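PDB 1WD5: phosphoribosyltransferase from Thermus thermophilus, which probably transfers phosphoribosyl groups as a member of the type I phosphoribosyltransferase family, although its own substrate and function remain unestablished. Local coordinates for residues Glu15-Leu20 and Arg150-Val155; Val123-Asp128 and Ala138-Val143; Glu23-Leu28 and Arg43-Glu48; Arg4-Ala9 and Val35-Glu40; Ala158-Val163 and Leu175-Asp180. One frame throughout, in Å; residues are numbered along the deposited sequence.

Interaction 1 (Glu15-Leu20 and Arg150-Val155)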
# COMPACT_ATOMS: atom_id res chain seq x y z
N GLU A 15 6.34 -2.67 -16.46
CA GLU A 15 6.16 -3.32 -17.76
C GLU A 15 4.90 -4.20 -17.76
O GLU A 15 4.18 -4.26 -18.75
CB GLU A 15 7.41 -4.14 -18.10
CG GLU A 15 8.56 -3.29 -18.64
CD GLU A 15 9.93 -3.94 -18.48
OE1 GLU A 15 10.00 -5.18 -18.36
OE2 GLU A 15 10.94 -3.20 -18.48
N ALA A 16 4.64 -4.87 -16.65
CA ALA A 16 3.46 -5.72 -16.55
C ALA A 16 2.19 -4.87 -16.50
O ALA A 16 1.11 -5.32 -16.89
CB ALA A 16 3.54 -6.60 -15.29
N LEU A 17 2.33 -3.63 -16.04
CA LEU A 17 1.19 -2.72 -15.92
C LEU A 17 0.88 -1.92 -17.19
O LEU A 17 -0.26 -1.49 -17.39
CB LEU A 17 1.42 -1.73 -14.77
CG LEU A 17 1.47 -2.28 -13.34
CD1 LEU A 17 2.00 -1.19 -12.41
CD2 LEU A 17 0.08 -2.72 -12.90
N ALA A 18 1.89 -1.70 -18.02
CA ALA A 18 1.73 -0.93 -19.25
C ALA A 18 0.54 -1.31 -20.13
O ALA A 18 -0.16 -0.44 -20.65
CB ALA A 18 3.02 -0.99 -20.07
N PRO A 19 0.29 -2.61 -20.31
CA PRO A 19 -0.84 -3.04 -21.15
C PRO A 19 -2.24 -2.72 -20.60
O PRO A 19 -3.21 -2.71 -21.36
CB PRO A 19 -0.63 -4.56 -21.27
CG PRO A 19 0.85 -4.73 -21.04
CD PRO A 19 1.11 -3.76 -19.92
N LEU A 20 -2.33 -2.47 -19.30
CA LEU A 20 -3.62 -2.19 -18.67
C LEU A 20 -4.33 -0.92 -19.11
O LEU A 20 -5.52 -0.74 -18.85
CB LEU A 20 -3.47 -2.16 -17.15
CG LEU A 20 -3.01 -3.47 -16.50
CD1 LEU A 20 -2.99 -3.31 -14.99
CD2 LEU A 20 -3.95 -4.60 -16.90
N ARG A 150 -10.30 4.00 -10.79
CA ARG A 150 -9.91 2.60 -10.88
C ARG A 150 -8.78 2.32 -9.89
O ARG A 150 -7.95 3.19 -9.63
CB ARG A 150 -9.45 2.31 -12.30
CG ARG A 150 -8.98 0.89 -12.55
CD ARG A 150 -8.46 0.77 -13.98
NE ARG A 150 -7.98 -0.57 -14.28
CZ ARG A 150 -7.45 -0.92 -15.45
NH1 ARG A 150 -7.35 -0.03 -16.43
NH2 ARG A 150 -7.04 -2.17 -15.64
N VAL A 151 -8.77 1.11 -9.35
CA VAL A 151 -7.74 0.72 -8.40
C VAL A 151 -7.10 -0.60 -8.82
O VAL A 151 -7.80 -1.57 -9.13
CB VAL A 151 -8.31 0.57 -6.97
CG1 VAL A 151 -7.20 0.27 -5.98
CG2 VAL A 151 -9.04 1.85 -6.56
N VAL A 152 -5.77 -0.62 -8.84
CA VAL A 152 -5.03 -1.82 -9.21
C VAL A 152 -3.95 -2.09 -8.18
O VAL A 152 -3.17 -1.19 -7.84
CB VAL A 152 -4.34 -1.67 -10.58
CG1 VAL A 152 -3.50 -2.91 -10.87
CG2 VAL A 152 -5.37 -1.47 -11.68
N VAL A 153 -3.91 -3.31 -7.67
CA VAL A 153 -2.89 -3.70 -6.71
C VAL A 153 -1.75 -4.32 -7.51
O VAL A 153 -1.97 -5.28 -8.25
CB VAL A 153 -3.42 -4.75 -5.71
CG1 VAL A 153 -2.27 -5.32 -4.89
CG2 VAL A 153 -4.46 -4.10 -4.80
N ALA A 154 -0.55 -3.77 -7.38
CA ALA A 154 0.60 -4.29 -8.12
C ALA A 154 1.77 -4.61 -7.19
O ALA A 154 2.24 -3.74 -6.46
CB ALA A 154 1.02 -3.28 -9.18
N VAL A 155 2.23 -5.85 -7.24
CA VAL A 155 3.33 -6.29 -6.39
C VAL A 155 4.28 -7.27 -7.09
O VAL A 155 3.85 -8.12 -7.86
CB VAL A 155 2.79 -6.99 -5.12
CG1 VAL A 155 1.93 -6.03 -4.32
CG2 VAL A 155 1.97 -8.21 -5.53
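Leu17 and Ala154 mark the nearest approach of the two backbones, with CA atoms 8.0 Å apart, where the end of helix 6-17 and the short 3-10 turn after it lie against strand 150-155. Leu20 N bonds to Leu17 O within the turn, and both leucines point toward the strand. Every second residue of the strand answers: Arg150, Val152 and Ala154. Leu17 straddles the methyl of Ala154. Its CD2 comes to 3.9 Å from Ala154 CB, and its CD1 is almost as near. The same CD2 lies 4.1 Å from CG1 of Val152, and these two side chains lie alongside, pointing opposite ways. Leu20 meets Val152 tip to tip, CD1 to CG1 at 4.2 Å.

Arg150 closes the outer end. Its CG is anti to the backbone N (chi1 178°), and the chain stays extended from CG to NE, crossing Leu20 at about a right angle. Arg150 NH1 donates to Leu20 O at 3.1 Å. The bond is fairly straight, 161° at the hydrogen. The oxygen lies in the guanidinium plane, while the donor stands above the carbonyl plane. Leu20 CB packs beside NH2, which forms a salt bridge with Glu171 of the neighbouring strand.

In this alpha/beta fold, helix 6-17 covers one face of the sheet, and Val151 and Val153 of the same strand pack on helix 134-144 on the other. The contact is thus apolar in its buried part and polar at its margin. Arg150 joins a backbone carbonyl after the helix to an acid on the edge strand.

Interaction 2 (Val123-Asp128 and Ala138-Val143)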
# COMPACT_ATOMS: atom_id res chain seq x y z
N VAL A 123 -5.62 4.69 -9.82
CA VAL A 123 -4.71 4.52 -8.69
C VAL A 123 -4.09 3.13 -8.64
O VAL A 123 -4.79 2.12 -8.74
CB VAL A 123 -5.44 4.77 -7.36
CG1 VAL A 123 -4.48 4.60 -6.19
CG2 VAL A 123 -6.05 6.17 -7.36
N VAL A 124 -2.77 3.09 -8.50
CA VAL A 124 -2.02 1.84 -8.41
C VAL A 124 -1.40 1.73 -7.01
O VAL A 124 -0.67 2.63 -6.58
CB VAL A 124 -0.88 1.80 -9.45
CG1 VAL A 124 -0.12 0.49 -9.35
CG2 VAL A 124 -1.45 1.98 -10.85
N LEU A 125 -1.70 0.65 -6.30
CA LEU A 125 -1.16 0.43 -4.97
C LEU A 125 0.02 -0.53 -5.09
O LEU A 125 -0.11 -1.62 -5.64
CB LEU A 125 -2.22 -0.17 -4.05
CG LEU A 125 -3.29 0.81 -3.56
CD1 LEU A 125 -4.39 0.06 -2.82
CD2 LEU A 125 -2.62 1.84 -2.64
N VAL A 126 1.17 -0.12 -4.55
CA VAL A 126 2.39 -0.92 -4.66
C VAL A 126 3.16 -1.14 -3.35
O VAL A 126 3.19 -0.27 -2.48
CB VAL A 126 3.39 -0.25 -5.64
CG1 VAL A 126 4.59 -1.15 -5.86
CG2 VAL A 126 2.70 0.06 -6.96
N ASP A 127 3.79 -2.30 -3.24
CA ASP A 127 4.65 -2.64 -2.10
C ASP A 127 5.71 -3.56 -2.70
O ASP A 127 5.50 -4.10 -3.78
CB ASP A 127 3.88 -3.37 -0.99
CG ASP A 127 4.60 -3.28 0.37
OD1 ASP A 127 5.72 -2.73 0.42
OD2 ASP A 127 4.05 -3.76 1.38
N ASP A 128 6.84 -3.75 -2.02
CA ASP A 128 7.88 -4.62 -2.57
C ASP A 128 7.53 -6.09 -2.47
O ASP A 128 8.20 -6.93 -3.07
CB ASP A 128 9.25 -4.36 -1.92
CG ASP A 128 9.21 -4.40 -0.40
OD1 ASP A 128 8.30 -5.01 0.18
OD2 ASP A 128 10.13 -3.81 0.22
N ALA A 138 -5.79 -2.80 4.24
CA ALA A 138 -6.13 -1.57 4.93
C ALA A 138 -6.02 -0.41 3.94
O ALA A 138 -6.85 0.50 3.93
CB ALA A 138 -5.19 -1.34 6.11
N ALA A 139 -4.98 -0.46 3.10
CA ALA A 139 -4.78 0.59 2.11
C ALA A 139 -5.96 0.64 1.15
O ALA A 139 -6.45 1.72 0.82
CB ALA A 139 -3.49 0.33 1.32
N LEU A 140 -6.42 -0.53 0.72
CA LEU A 140 -7.56 -0.61 -0.19
C LEU A 140 -8.81 -0.02 0.44
O LEU A 140 -9.53 0.75 -0.19
CB LEU A 140 -7.83 -2.07 -0.58
CG LEU A 140 -6.94 -2.71 -1.66
CD1 LEU A 140 -7.30 -4.18 -1.81
CD2 LEU A 140 -7.14 -1.98 -2.98
N SER A 141 -9.08 -0.39 1.69
CA SER A 141 -10.26 0.11 2.38
C SER A 141 -10.33 1.63 2.40
O SER A 141 -11.39 2.20 2.17
CB SER A 141 -10.30 -0.43 3.81
OG SER A 141 -10.55 -1.83 3.80
N VAL A 142 -9.20 2.28 2.68
CA VAL A 142 -9.18 3.74 2.73
C VAL A 142 -9.27 4.34 1.33
O VAL A 142 -10.07 5.24 1.08
CB VAL A 142 -7.89 4.26 3.42
CG1 VAL A 142 -7.83 5.77 3.32
CG2 VAL A 142 -7.88 3.82 4.89
N VAL A 143 -8.44 3.85 0.41
CA VAL A 143 -8.44 4.36 -0.95
C VAL A 143 -9.80 4.25 -1.65
O VAL A 143 -10.20 5.16 -2.37
CB VAL A 143 -7.38 3.63 -1.81
CG1 VAL A 143 -7.45 4.12 -3.25
CG2 VAL A 143 -5.99 3.91 -1.24
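Leu125 and Leu140 both turn CG anti to their own carbonyl carbon, with chi1 of -75° in Leu125 and -79° in Leu140, and this places each CG so that the branched ends can meet between strand and helix. They belong to the beta-alpha-beta unit of strand 122-126, helix 134-144 and strand 150-155, part of the Rossmann-like core of type I phosphoribosyltransferases. Strand and helix run nearly antiparallel, 160° between their directions, as the return of the chain in such a unit requires. Their axes are 10.2 Å apart.

Leu125 carries most of the contact. Its CD2 lies 4.2 Å from CG2 of Val143. Leu125 CD1 reaches Ala139 CB, also at 4.2 Å. Nearer the start of the strand, Val123 CG1 meets Val143 CG1 at 4.2 Å. Ala139 and Val143 are one helical turn apart, joined by the bond from Val143 N to Ala139 O, so they line the same side of the helix. Leu28 of the next strand touches Val123, Leu125 and Val143 and extends this apolar layer.

All five touching residues are buried, and their contacts are carbon against carbon. Beyond the strand come Asp127 and Asp128, an acidic pair consistent with the PRPP-binding motif of this family. Asp128 N bonds to Asp127 OD1, and Asp128 OD2 pairs with Arg6. The tightest point of the packing is Leu125 CD1 against Leu140 CD2, where the chains cross obliquely at 3.4 Å, closer than methyl groups usually come.

Interaction 3 (Glu23-Leu28 and Arg43-Glu48)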
# COMPACT_ATOMS: atom_id res chain seq x y z
N GLU A 23 -4.20 5.67 -17.21
CA GLU A 23 -3.89 7.01 -17.72
C GLU A 23 -3.34 7.91 -16.62
O GLU A 23 -4.03 8.20 -15.64
CB GLU A 23 -5.13 7.63 -18.34
CG GLU A 23 -5.74 6.79 -19.45
CD GLU A 23 -6.96 7.42 -20.07
OE1 GLU A 23 -7.92 7.73 -19.33
OE2 GLU A 23 -6.97 7.61 -21.31
N ALA A 24 -2.09 8.36 -16.79
CA ALA A 24 -1.44 9.23 -15.81
C ALA A 24 -1.88 8.80 -14.42
O ALA A 24 -2.49 9.57 -13.67
CB ALA A 24 -1.84 10.68 -16.06
N PRO A 25 -1.57 7.55 -14.05
CA PRO A 25 -1.94 7.01 -12.75
C PRO A 25 -1.22 7.61 -11.55
O PRO A 25 -0.11 8.11 -11.66
CB PRO A 25 -1.63 5.53 -12.90
CG PRO A 25 -0.40 5.56 -13.75
CD PRO A 25 -0.74 6.59 -14.81
N VAL A 26 -1.90 7.58 -10.40
CA VAL A 26 -1.31 8.04 -9.16
C VAL A 26 -0.82 6.72 -8.58
O VAL A 26 -1.62 5.82 -8.30
CB VAL A 26 -2.37 8.64 -8.20
CG1 VAL A 26 -1.73 9.02 -6.88
CG2 VAL A 26 -3.01 9.85 -8.84
N VAL A 27 0.50 6.58 -8.44
CA VAL A 27 1.09 5.36 -7.91
C VAL A 27 1.38 5.54 -6.42
O VAL A 27 2.24 6.33 -6.04
CB VAL A 27 2.40 5.02 -8.65
CG1 VAL A 27 2.93 3.66 -8.21
CG2 VAL A 27 2.15 5.03 -10.15
N LEU A 28 0.64 4.80 -5.59
CA LEU A 28 0.79 4.88 -4.15
C LEU A 28 1.63 3.74 -3.60
O LEU A 28 1.30 2.57 -3.78
CB LEU A 28 -0.59 4.86 -3.48
CG LEU A 28 -1.57 5.95 -3.91
CD1 LEU A 28 -2.86 5.82 -3.11
CD2 LEU A 28 -0.95 7.33 -3.69
N ARG A 43 7.81 6.54 -12.48
CA ARG A 43 8.70 7.11 -13.49
C ARG A 43 8.59 6.41 -14.84
O ARG A 43 8.69 7.04 -15.89
CB ARG A 43 10.15 7.08 -12.99
CG ARG A 43 10.40 7.98 -11.79
CD ARG A 43 11.80 7.80 -11.18
NE ARG A 43 11.95 8.70 -10.04
CZ ARG A 43 12.10 10.01 -10.14
NH1 ARG A 43 12.13 10.58 -11.35
NH2 ARG A 43 12.18 10.77 -9.06
N ARG A 44 8.37 5.10 -14.82
CA ARG A 44 8.26 4.35 -16.07
C ARG A 44 6.90 4.53 -16.75
O ARG A 44 6.81 4.52 -17.97
CB ARG A 44 8.54 2.86 -15.84
CG ARG A 44 9.88 2.60 -15.16
CD ARG A 44 10.70 1.55 -15.88
NE ARG A 44 12.08 1.54 -15.40
CZ ARG A 44 13.11 1.10 -16.11
NH1 ARG A 44 12.91 0.63 -17.34
NH2 ARG A 44 14.34 1.14 -15.61
N LEU A 45 5.85 4.71 -15.96
CA LEU A 45 4.50 4.88 -16.51
C LEU A 45 4.12 6.34 -16.76
O LEU A 45 3.04 6.62 -17.27
CB LEU A 45 3.46 4.24 -15.59
CG LEU A 45 3.42 2.72 -15.47
CD1 LEU A 45 2.33 2.31 -14.49
CD2 LEU A 45 3.16 2.10 -16.83
N GLY A 46 5.00 7.26 -16.40
CA GLY A 46 4.68 8.67 -16.59
C GLY A 46 3.58 9.09 -15.64
O GLY A 46 2.76 9.95 -15.95
N GLY A 47 3.56 8.46 -14.46
CA GLY A 47 2.55 8.78 -13.47
C GLY A 47 3.08 9.69 -12.37
O GLY A 47 4.14 10.29 -12.50
N GLU A 48 2.33 9.75 -11.27
CA GLU A 48 2.69 10.59 -10.13
C GLU A 48 2.86 9.74 -8.87
O GLU A 48 1.99 8.94 -8.52
CB GLU A 48 1.60 11.64 -9.92
CG GLU A 48 1.70 12.42 -8.62
CD GLU A 48 0.76 13.61 -8.59
OE1 GLU A 48 -0.39 13.48 -9.06
OE2 GLU A 48 1.17 14.68 -8.08
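Pro25 and Glu48 meet through flat peptide groups, with the N-H of one segment directed at the C=O of the other. Glu48 N donates to Pro25 O at 3.0 Å. Val27 N returns a bond to Glu48 O at 2.8 Å. Beside this second bond, Val26 CA makes a CH...O contact of 3.5 Å with the same Glu48 O. The Pro25 ring presents CG to Leu45 CD1 at 4.3 Å and CD to Gly47 CA at 4.2 Å. Val124 of the adjoining strand also touches this proline.

The two bonds form a parallel bridge between Val26 and Glu48. Here the beta-alpha-beta unit of strand 26-29, helix 33-45 and strand 48-59 brings its second strand into line with its first. Gly46 is the first residue to leave helical torsions, with a positive phi of 69°. Gly47 then passes against the proline, its CA 3.3 Å from Pro25 O. A side chain on Gly47 would start with a CB only 2.5 Å from Pro25 O, a clash.

Val26 and Glu48 put their side chains on the same face of the sheet. Val27 turns to the other face, against Ala38, Val41 and Ala42 of helix 33-45. The carboxylate of Glu48 forms salt bridges with Arg113 through OE2 and with Arg121 through OE1.

Interaction 4 (Arg4-Ala9 and Val35-Glu40)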
# COMPACT_ATOMS: atom_id res chain seq x y z
N ARG A 4 17.18 -8.27 -8.46
CA ARG A 4 18.46 -7.72 -8.02
C ARG A 4 18.22 -6.78 -6.85
O ARG A 4 18.93 -6.83 -5.85
CB ARG A 4 19.13 -6.92 -9.15
CG ARG A 4 19.46 -7.72 -10.42
CD ARG A 4 20.42 -6.93 -11.31
NE ARG A 4 19.86 -5.64 -11.74
CZ ARG A 4 19.06 -5.48 -12.78
NH1 ARG A 4 18.71 -6.52 -13.53
NH2 ARG A 4 18.57 -4.28 -13.07
N ASP A 5 17.21 -5.93 -6.99
CA ASP A 5 16.83 -4.96 -5.96
C ASP A 5 15.42 -4.43 -6.22
O ASP A 5 14.74 -4.87 -7.15
CB ASP A 5 17.83 -3.80 -5.91
CG ASP A 5 18.15 -3.23 -7.29
OD1 ASP A 5 17.21 -3.04 -8.09
OD2 ASP A 5 19.33 -2.95 -7.56
N ARG A 6 14.98 -3.49 -5.40
CA ARG A 6 13.64 -2.93 -5.54
C ARG A 6 13.42 -2.13 -6.84
O ARG A 6 12.30 -2.10 -7.36
CB ARG A 6 13.29 -2.07 -4.32
CG ARG A 6 13.18 -2.87 -3.01
CD ARG A 6 12.73 -1.96 -1.87
NE ARG A 6 12.70 -2.63 -0.57
CZ ARG A 6 13.77 -2.86 0.18
NH1 ARG A 6 14.97 -2.49 -0.23
NH2 ARG A 6 13.63 -3.44 1.37
N ARG A 7 14.46 -1.50 -7.36
CA ARG A 7 14.34 -0.74 -8.61
C ARG A 7 14.10 -1.71 -9.77
O ARG A 7 13.31 -1.43 -10.67
CB ARG A 7 15.62 0.07 -8.88
CG ARG A 7 15.82 1.28 -7.97
CD ARG A 7 15.03 2.48 -8.45
NE ARG A 7 14.98 3.56 -7.47
CZ ARG A 7 14.13 4.58 -7.54
NH1 ARG A 7 13.28 4.66 -8.55
NH2 ARG A 7 14.10 5.50 -6.58
N HIS A 8 14.79 -2.84 -9.72
CA HIS A 8 14.66 -3.88 -10.75
C HIS A 8 13.24 -4.42 -10.77
O HIS A 8 12.65 -4.58 -11.83
CB HIS A 8 15.62 -5.03 -10.44
CG HIS A 8 15.56 -6.15 -11.44
ND1 HIS A 8 15.97 -7.43 -11.14
CD2 HIS A 8 15.17 -6.16 -12.74
CE1 HIS A 8 15.84 -8.19 -12.22
NE2 HIS A 8 15.36 -7.45 -13.20
N ALA A 9 12.69 -4.70 -9.59
CA ALA A 9 11.33 -5.22 -9.50
C ALA A 9 10.35 -4.16 -9.97
O ALA A 9 9.33 -4.48 -10.59
CB ALA A 9 11.02 -5.62 -8.06
N VAL A 35 7.86 2.26 -1.30
CA VAL A 35 7.95 3.56 -1.96
C VAL A 35 9.01 3.53 -3.04
O VAL A 35 8.89 4.22 -4.05
CB VAL A 35 8.25 4.69 -0.94
CG1 VAL A 35 8.44 6.02 -1.66
CG2 VAL A 35 7.11 4.80 0.06
N VAL A 36 10.05 2.72 -2.85
CA VAL A 36 11.11 2.62 -3.86
C VAL A 36 10.55 1.96 -5.12
O VAL A 36 10.76 2.44 -6.23
CB VAL A 36 12.30 1.78 -3.36
CG1 VAL A 36 13.33 1.64 -4.47
CG2 VAL A 36 12.93 2.45 -2.15
N VAL A 37 9.83 0.85 -4.94
CA VAL A 37 9.25 0.15 -6.08
C VAL A 37 8.25 1.08 -6.76
O VAL A 37 8.21 1.18 -7.99
CB VAL A 37 8.52 -1.14 -5.65
CG1 VAL A 37 7.98 -1.86 -6.89
CG2 VAL A 37 9.48 -2.07 -4.88
N ALA A 38 7.44 1.77 -5.95
CA ALA A 38 6.42 2.68 -6.46
C ALA A 38 7.01 3.84 -7.27
O ALA A 38 6.47 4.22 -8.32
CB ALA A 38 5.60 3.23 -5.30
N ASP A 39 8.11 4.40 -6.78
CA ASP A 39 8.75 5.51 -7.48
C ASP A 39 9.22 5.07 -8.87
O ASP A 39 9.05 5.80 -9.84
CB ASP A 39 9.95 6.02 -6.67
CG ASP A 39 10.65 7.18 -7.35
OD1 ASP A 39 10.13 8.31 -7.31
OD2 ASP A 39 11.73 6.96 -7.95
N GLU A 40 9.81 3.88 -8.96
CA GLU A 40 10.29 3.39 -10.24
C GLU A 40 9.10 3.18 -11.18
O GLU A 40 9.18 3.51 -12.36
CB GLU A 40 11.06 2.07 -10.05
CG GLU A 40 11.78 1.55 -11.30
CD GLU A 40 12.84 2.51 -11.83
OE1 GLU A 40 13.45 3.24 -11.03
OE2 GLU A 40 13.08 2.52 -13.06
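Val36 opens the contact by wedging between two arginines of the first helical turn. Its CG1 lies 3.7 Å from Arg6 CB and 3.9 Å from Arg7 NE, with the methyl over one face of the Arg7 guanidinium. Val37 follows with CG2 at 3.9 Å from Arg6 CB. The backbones are very close here, the CA atoms of Arg6 and Val37 being 5.4 Å apart.

Asp39 comes next. Its CG is anti to the backbone N (chi1 -180°), and OD2 receives two bonds from Arg7. Arg7 NH1 reaches the anti lone pair of Asp39 OD2 at 2.8 Å. Arg7 NH2 meets Asp39 OD2 from above the carboxylate plane at 3.1 Å. OD2 also pairs with Arg43. Glu40 completes the network: its OE1 accepts from the same Arg7 NH1 at 2.9 Å, while OE2 pairs with Arg44. Both acid oxygens lie near the guanidinium plane, yet each carboxylate is turned about 89° to it. Two acids at its edge would probably stabilise the positive charge of Arg7 and limit its rotation. A leucine in place of Arg7 would probably leave Glu40 OE1 without this charged mate and Asp39 OD2 with Arg43 alone of the two arginines, so that the bridge between the helices is lost.

At the start of the first helix, Asp5 is the N-cap, OD1 accepting from His8 N. The far end of Arg6 forms a salt bridge with Asp128, after strand 122-126. The contact joins helix 6-17 to helix 33-45. Behind it, Val37 and Ala38 rest on Val126 of the sheet, and Ile202 of helix 196-204 packs on Val36 and Asp39.

Interaction 5 (Ala158-Val163 and Leu175-Asp180)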
# COMPACT_ATOMS: atom_id res chain seq x y z
N ALA A 158 4.12 -12.29 -4.21
CA ALA A 158 3.06 -12.47 -3.22
C ALA A 158 2.78 -13.94 -2.91
O ALA A 158 3.05 -14.82 -3.73
CB ALA A 158 1.78 -11.80 -3.72
N SER A 159 2.23 -14.19 -1.73
CA SER A 159 1.90 -15.56 -1.33
C SER A 159 0.54 -15.89 -1.93
O SER A 159 -0.25 -14.99 -2.19
CB SER A 159 1.81 -15.67 0.19
OG SER A 159 0.66 -15.00 0.67
N PRO A 160 0.26 -17.17 -2.16
CA PRO A 160 -1.03 -17.55 -2.72
C PRO A 160 -2.18 -17.00 -1.88
O PRO A 160 -3.17 -16.48 -2.41
CB PRO A 160 -0.98 -19.08 -2.69
CG PRO A 160 0.47 -19.35 -2.93
CD PRO A 160 1.15 -18.35 -2.03
N GLU A 161 -2.04 -17.10 -0.57
CA GLU A 161 -3.05 -16.62 0.37
C GLU A 161 -3.34 -15.13 0.19
O GLU A 161 -4.49 -14.72 0.09
CB GLU A 161 -2.60 -16.87 1.81
CG GLU A 161 -2.09 -18.28 2.10
CD GLU A 161 -0.71 -18.55 1.50
OE1 GLU A 161 -0.61 -18.82 0.29
OE2 GLU A 161 0.29 -18.48 2.25
N ALA A 162 -2.27 -14.33 0.17
CA ALA A 162 -2.40 -12.89 0.02
C ALA A 162 -3.13 -12.54 -1.28
O ALA A 162 -4.01 -11.68 -1.30
CB ALA A 162 -1.03 -12.24 0.04
N VAL A 163 -2.76 -13.20 -2.36
CA VAL A 163 -3.38 -12.94 -3.65
C VAL A 163 -4.89 -13.15 -3.59
O VAL A 163 -5.66 -12.30 -4.05
CB VAL A 163 -2.79 -13.86 -4.75
CG1 VAL A 163 -3.56 -13.68 -6.05
CG2 VAL A 163 -1.32 -13.52 -4.96
N LEU A 175 3.90 -10.30 -10.19
CA LEU A 175 4.90 -10.87 -11.08
C LEU A 175 5.20 -12.32 -10.75
O LEU A 175 5.47 -13.13 -11.63
CB LEU A 175 6.20 -10.07 -11.01
CG LEU A 175 6.12 -8.59 -11.39
CD1 LEU A 175 7.52 -7.97 -11.33
CD2 LEU A 175 5.52 -8.44 -12.78
N SER A 176 5.13 -12.65 -9.46
CA SER A 176 5.41 -14.00 -9.00
C SER A 176 4.58 -14.35 -7.78
O SER A 176 4.43 -13.54 -6.86
CB SER A 176 6.90 -14.13 -8.68
OG SER A 176 7.15 -15.30 -7.92
N VAL A 177 4.03 -15.56 -7.78
CA VAL A 177 3.22 -16.06 -6.68
C VAL A 177 3.70 -17.48 -6.39
O VAL A 177 3.05 -18.46 -6.75
CB VAL A 177 1.73 -16.11 -7.07
CG1 VAL A 177 0.90 -16.59 -5.89
CG2 VAL A 177 1.28 -14.73 -7.52
N PRO A 178 4.87 -17.61 -5.75
CA PRO A 178 5.44 -18.92 -5.41
C PRO A 178 4.60 -19.77 -4.47
O PRO A 178 4.23 -19.32 -3.38
CB PRO A 178 6.81 -18.55 -4.83
CG PRO A 178 6.56 -17.22 -4.20
CD PRO A 178 5.72 -16.52 -5.24
N GLN A 179 4.31 -20.99 -4.89
CA GLN A 179 3.52 -21.93 -4.10
C GLN A 179 4.20 -22.24 -2.77
O GLN A 179 3.56 -22.73 -1.84
CB GLN A 179 3.31 -23.24 -4.87
CG GLN A 179 2.21 -23.19 -5.91
CD GLN A 179 0.82 -23.14 -5.29
OE1 GLN A 179 0.46 -22.17 -4.62
NE2 GLN A 179 0.04 -24.19 -5.50
N ASP A 180 5.49 -21.94 -2.69
CA ASP A 180 6.26 -22.19 -1.47
C ASP A 180 6.81 -20.88 -0.91
O ASP A 180 7.95 -20.83 -0.43
CB ASP A 180 7.40 -23.17 -1.75
CG ASP A 180 8.33 -22.68 -2.85
OD1 ASP A 180 7.84 -22.30 -3.93
OD2 ASP A 180 9.56 -22.69 -2.62
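Val177 packs its two methyls against the start of helix 160-167. Val177 CG2 lies 3.8 Å from Val163 CG2, and Val177 CG1 lies 4.1 Å from Pro160 CG. CG1 is anti to the backbone N (chi1 -178°), which places it beside Ala158 O and Pro160. An alanine in place of Val177 would probably open a gap against Pro160 and Val163 and make the first turn of the helix less firmly seated.

One backbone bond joins the segments beside these side chains. Ala158 N donates to Ser176 O at 2.9 Å. Ala158 O lies 3.2 Å from Val177 CA in a short CH...O contact. Pro178 CD is also near, 3.5 Å from Ala158 O. This buried oxygen has no hydrogen-bond partner in the model; the CH...O contact is a weak substitute at most. Further along, the Gln179 chain is bent at chi2, and its OE1 lies 3.3 Å from Pro160 CG.

Ser159 sets the helix start as its N-cap. Its OG accepts from Ala162 N at 3.0 Å and is also bonded to Ala131 O, which ties the cap to the loop before helix 134-144. On the other segment, Pro178 touches Val157 and Tyr187. The contact lies at the end of the sheet where strands 150-155 and 171-174 finish. It joins the helix between them to the loop leaving the edge strand, and Leu175 of that loop packs on Leu12, Leu13 and Ala16 of helix 6-17.

All five contacts gather around one mixed sheet. Interactions 1 and 4 share helix 6-17, and interactions 3 and 4 share helix 33-45; both helices lie on one face, while the helix of interaction 2 lies on the other. Strands 26-29, 122-126 and 150-155 are successive neighbours, so interactions 3, 2 and 1 are joined by backbone bonds. Centres of interactions 1 and 3 are about 10 Å apart, those of 3 and 5 about 25 Å. Along the chain, interactions 4 and 3 interlock early, 2 follows, and 5 comes last; interaction 1 spans 2 and 3. Arg6 with Asp128 ties interaction 4 to 2, near the probable PRPP loop.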